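Local coordinates for protein putative zinc protease (Bordetella pertussis, PDB 3IH6) that belongs to the M16 family of zinc-dependent metallopeptidases and probably contributes to proteolysis, this chain being one piece of the longer protein, at residues Ala62-Gly74 / Met86-Ala100. Sequence-based numbering, arbitrary orientation.
Sequences ALVPTKLASGVFG and MFGAQLQPGMDQDKA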
# COMPACT_ATOMS: atom_id res chain seq x y z
N ALA E 62 16.31 6.48 28.19
CA ALA E 62 17.69 6.69 28.66
C ALA E 62 18.39 7.79 27.88
O ALA E 62 19.17 8.55 28.45
CB ALA E 62 18.48 5.38 28.56
N LEU E 63 18.10 7.90 26.58
CA LEU E 63 18.88 8.79 25.71
C LEU E 63 18.28 10.17 25.38
O LEU E 63 19.02 11.10 25.09
CB LEU E 63 19.25 8.04 24.43
CG LEU E 63 19.98 6.70 24.69
CD1 LEU E 63 20.20 5.89 23.43
CD2 LEU E 63 21.29 6.99 25.35
N VAL E 64 16.96 10.28 25.37
CA VAL E 64 16.29 11.47 24.80
C VAL E 64 15.87 12.51 25.84
O VAL E 64 16.24 13.68 25.71
CB VAL E 64 15.09 11.10 23.85
CG1 VAL E 64 14.49 12.36 23.25
CG2 VAL E 64 15.56 10.17 22.71
N PRO E 65 15.11 12.11 26.89
CA PRO E 65 14.83 13.16 27.89
C PRO E 65 16.13 13.66 28.51
O PRO E 65 16.20 14.79 29.00
CB PRO E 65 14.01 12.43 28.96
CG PRO E 65 13.48 11.17 28.28
CD PRO E 65 14.55 10.80 27.27
N THR E 66 17.15 12.81 28.49
CA THR E 66 18.45 13.16 29.06
C THR E 66 19.25 14.05 28.09
O THR E 66 20.33 14.52 28.42
CB THR E 66 19.24 11.89 29.41
OG1 THR E 66 19.15 10.99 28.30
CG2 THR E 66 18.63 11.18 30.64
N LYS E 67 18.71 14.24 26.89
CA LYS E 67 19.32 15.06 25.83
C LYS E 67 20.59 14.46 25.24
O LYS E 67 21.40 15.18 24.66
CB LYS E 67 19.58 16.51 26.28
CG LYS E 67 18.43 17.23 26.95
CD LYS E 67 17.18 17.22 26.10
CE LYS E 67 16.04 17.92 26.83
NZ LYS E 67 16.47 19.29 27.21
N LEU E 68 20.77 13.14 25.36
CA LEU E 68 21.94 12.49 24.78
C LEU E 68 21.69 12.23 23.29
O LEU E 68 22.61 12.22 22.46
CB LEU E 68 22.30 11.21 25.56
CG LEU E 68 22.81 11.45 26.99
CD1 LEU E 68 23.02 10.16 27.76
CD2 LEU E 68 24.09 12.28 27.00
N ALA E 69 20.42 12.08 22.94
CA ALA E 69 20.06 11.66 21.60
C ALA E 69 18.78 12.35 21.14
O ALA E 69 17.99 12.83 21.95
CB ALA E 69 19.90 10.15 21.57
N SER E 70 18.60 12.34 19.83
CA SER E 70 17.48 12.92 19.12
C SER E 70 16.35 11.89 18.93
O SER E 70 15.17 12.22 18.85
CB SER E 70 18.01 13.35 17.74
OG SER E 70 17.12 14.20 17.13
N GLY E 71 16.75 10.64 18.84
CA GLY E 71 15.84 9.52 18.72
C GLY E 71 16.66 8.24 18.84
O GLY E 71 17.89 8.30 18.95
N VAL E 72 15.97 7.10 18.79
CA VAL E 72 16.57 5.82 18.96
C VAL E 72 15.97 4.82 17.98
O VAL E 72 14.84 4.99 17.52
CB VAL E 72 16.44 5.25 20.43
CG1 VAL E 72 17.07 6.18 21.44
CG2 VAL E 72 14.96 4.87 20.80
N PHE E 73 16.72 3.76 17.68
CA PHE E 73 16.20 2.74 16.77
C PHE E 73 16.67 1.35 17.13
O PHE E 73 17.69 1.19 17.76
CB PHE E 73 16.52 3.08 15.30
CG PHE E 73 17.99 3.18 15.00
CD1 PHE E 73 18.63 4.39 15.06
CD2 PHE E 73 18.72 2.04 14.62
CE1 PHE E 73 19.98 4.45 14.78
CE2 PHE E 73 20.05 2.11 14.34
CZ PHE E 73 20.68 3.31 14.42
N GLY E 74 15.90 0.35 16.71
CA GLY E 74 16.18 -1.05 17.00
C GLY E 74 15.53 -1.92 15.92
O GLY E 74 14.31 -1.82 15.69
N MSE E 86 20.28 -4.62 15.44
CA MSE E 86 20.91 -3.34 15.42
C MSE E 86 20.15 -2.29 16.24
O MSE E 86 18.99 -1.98 15.96
CB MSE E 86 21.02 -2.86 13.97
CG MSE E 86 21.86 -1.71 13.86
SE MSE E 86 21.78 -0.98 12.09
CE MSE E 86 23.22 0.24 12.39
N PHE E 87 20.82 -1.73 17.24
CA PHE E 87 20.26 -0.63 18.01
C PHE E 87 21.09 0.59 17.76
O PHE E 87 22.30 0.51 17.51
CB PHE E 87 20.20 -0.96 19.50
CG PHE E 87 19.42 -2.22 19.81
CD1 PHE E 87 18.04 -2.19 19.88
CD2 PHE E 87 20.07 -3.43 19.97
CE1 PHE E 87 17.32 -3.34 20.13
CE2 PHE E 87 19.33 -4.63 20.24
CZ PHE E 87 17.97 -4.57 20.31
N GLY E 88 20.46 1.76 17.81
CA GLY E 88 21.28 2.96 17.69
C GLY E 88 20.59 4.20 18.16
O GLY E 88 19.45 4.16 18.62
N ALA E 89 21.29 5.32 18.06
CA ALA E 89 20.72 6.59 18.47
C ALA E 89 21.06 7.63 17.45
O ALA E 89 22.13 7.58 16.84
CB ALA E 89 21.20 7.02 19.90
N GLN E 90 20.12 8.55 17.27
CA GLN E 90 20.25 9.65 16.35
C GLN E 90 20.69 10.85 17.18
O GLN E 90 20.05 11.18 18.17
CB GLN E 90 18.87 9.90 15.74
CG GLN E 90 18.88 10.51 14.37
CD GLN E 90 17.47 10.80 13.84
OE1 GLN E 90 16.50 10.85 14.60
NE2 GLN E 90 17.38 11.01 12.55
N LEU E 91 21.78 11.51 16.77
CA LEU E 91 22.28 12.67 17.47
C LEU E 91 22.10 14.01 16.74
O LEU E 91 21.92 14.08 15.52
CB LEU E 91 23.75 12.47 17.86
CG LEU E 91 24.08 11.66 19.12
CD1 LEU E 91 23.40 10.31 19.15
CD2 LEU E 91 25.57 11.48 19.29
N GLN E 92 22.13 15.07 17.53
CA GLN E 92 22.11 16.44 17.09
C GLN E 92 23.57 16.80 16.99
O GLN E 92 24.39 16.16 17.66
CB GLN E 92 21.48 17.26 18.21
CG GLN E 92 21.03 18.65 17.88
CD GLN E 92 19.68 18.93 18.50
OE1 GLN E 92 18.98 17.98 18.90
NE2 GLN E 92 19.29 20.20 18.58
N PRO E 93 23.91 17.81 16.17
CA PRO E 93 25.27 18.32 16.18
C PRO E 93 25.58 18.86 17.56
O PRO E 93 24.74 19.54 18.15
CB PRO E 93 25.24 19.47 15.17
CG PRO E 93 24.07 19.18 14.30
CD PRO E 93 23.07 18.53 15.18
N GLY E 94 26.76 18.54 18.07
CA GLY E 94 27.18 19.01 19.39
C GLY E 94 27.12 17.97 20.50
O GLY E 94 27.87 18.07 21.46
N MSE E 95 26.22 16.99 20.40
CA MSE E 95 26.10 15.96 21.43
C MSE E 95 27.26 14.97 21.38
O MSE E 95 27.76 14.64 20.30
CB MSE E 95 24.76 15.21 21.30
CG MSE E 95 23.51 16.09 21.41
SE MSE E 95 21.90 15.04 21.10
CE MSE E 95 20.53 16.38 21.53
N ASP E 96 27.67 14.50 22.55
CA ASP E 96 28.79 13.58 22.69
C ASP E 96 28.38 12.22 22.19
O ASP E 96 27.50 11.58 22.76
CB ASP E 96 29.23 13.49 24.16
CG ASP E 96 30.49 12.68 24.36
OD1 ASP E 96 30.51 11.48 24.03
OD2 ASP E 96 31.48 13.24 24.88
N GLN E 97 29.05 11.78 21.13
CA GLN E 97 28.73 10.51 20.50
C GLN E 97 29.18 9.34 21.36
O GLN E 97 28.49 8.34 21.39
CB GLN E 97 29.35 10.39 19.13
CG GLN E 97 29.18 11.64 18.27
CD GLN E 97 30.04 11.59 17.04
OE1 GLN E 97 30.93 10.75 16.92
NE2 GLN E 97 29.77 12.50 16.11
N ASP E 98 30.30 9.48 22.06
CA ASP E 98 30.76 8.41 22.95
C ASP E 98 29.87 8.26 24.18
O ASP E 98 29.61 7.16 24.60
CB ASP E 98 32.21 8.63 23.35
CG ASP E 98 33.14 8.64 22.16
OD1 ASP E 98 33.07 7.71 21.34
OD2 ASP E 98 33.92 9.60 22.02
N LYS E 99 29.40 9.37 24.73
CA LYS E 99 28.51 9.29 25.88
C LYS E 99 27.15 8.72 25.48
O LYS E 99 26.53 8.02 26.28
CB LYS E 99 28.36 10.65 26.57
CG LYS E 99 27.47 10.59 27.80
CD LYS E 99 27.59 11.83 28.67
CE LYS E 99 26.64 11.76 29.86
NZ LYS E 99 26.68 10.42 30.54
N ALA E 100 26.71 8.99 24.25
CA ALA E 100 25.50 8.36 23.71
C ALA E 100 25.70 6.86 23.56
O ALA E 100 24.93 6.07 24.06
CB ALA E 100 25.07 9.01 22.34
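Phe73 lays its ring across the backbone of Gly88 on the neighbouring antiparallel strand. Its CG sits between its own backbone N and carbonyl carbon (chi1 61°), which turns the ring over the partner strand, and Gly88 CA lies 3.6 Å from the ring centroid in a CH-pi contact. With no side chain, Gly88 lets the ring come down this close. Two backbone bonds, Phe73 N to Gly88 O (2.9 Å) and Gly88 N to Phe73 O (2.8 Å), tie the same two residues together. At the ring's edge the extended selenomethionine Met86 brings its CE 4.2 Å from Phe73 CE2, while Tyr4 of the adjoining strand also meets the ring. On the opposite face of the sheet, Ala89 CB touches Leu63 CD1 at 3.8 Å and packs against Ala69 CB, joining helix 58-63 and the loop after it to the sheet. In that loop, the Met95 selenium, Leu91 CG and Ala100 CB come up to Leu68 O, the selenium nearest at 3.2 Å. The Leu68 side chain crosses that of Lys99 at about a right angle, its CD2 resting on the lysine methylenes. Ser70 and Gly71 both face Gln90; the Ser70 N to Gln90 O bond is modelled doubtfully short, that from Gly71 N is weak. Two residues facing one make a classic beta bulge, at the open end of the hairpin of strands 71-77 and 84-90 in the Peptidase M16 inactive domain.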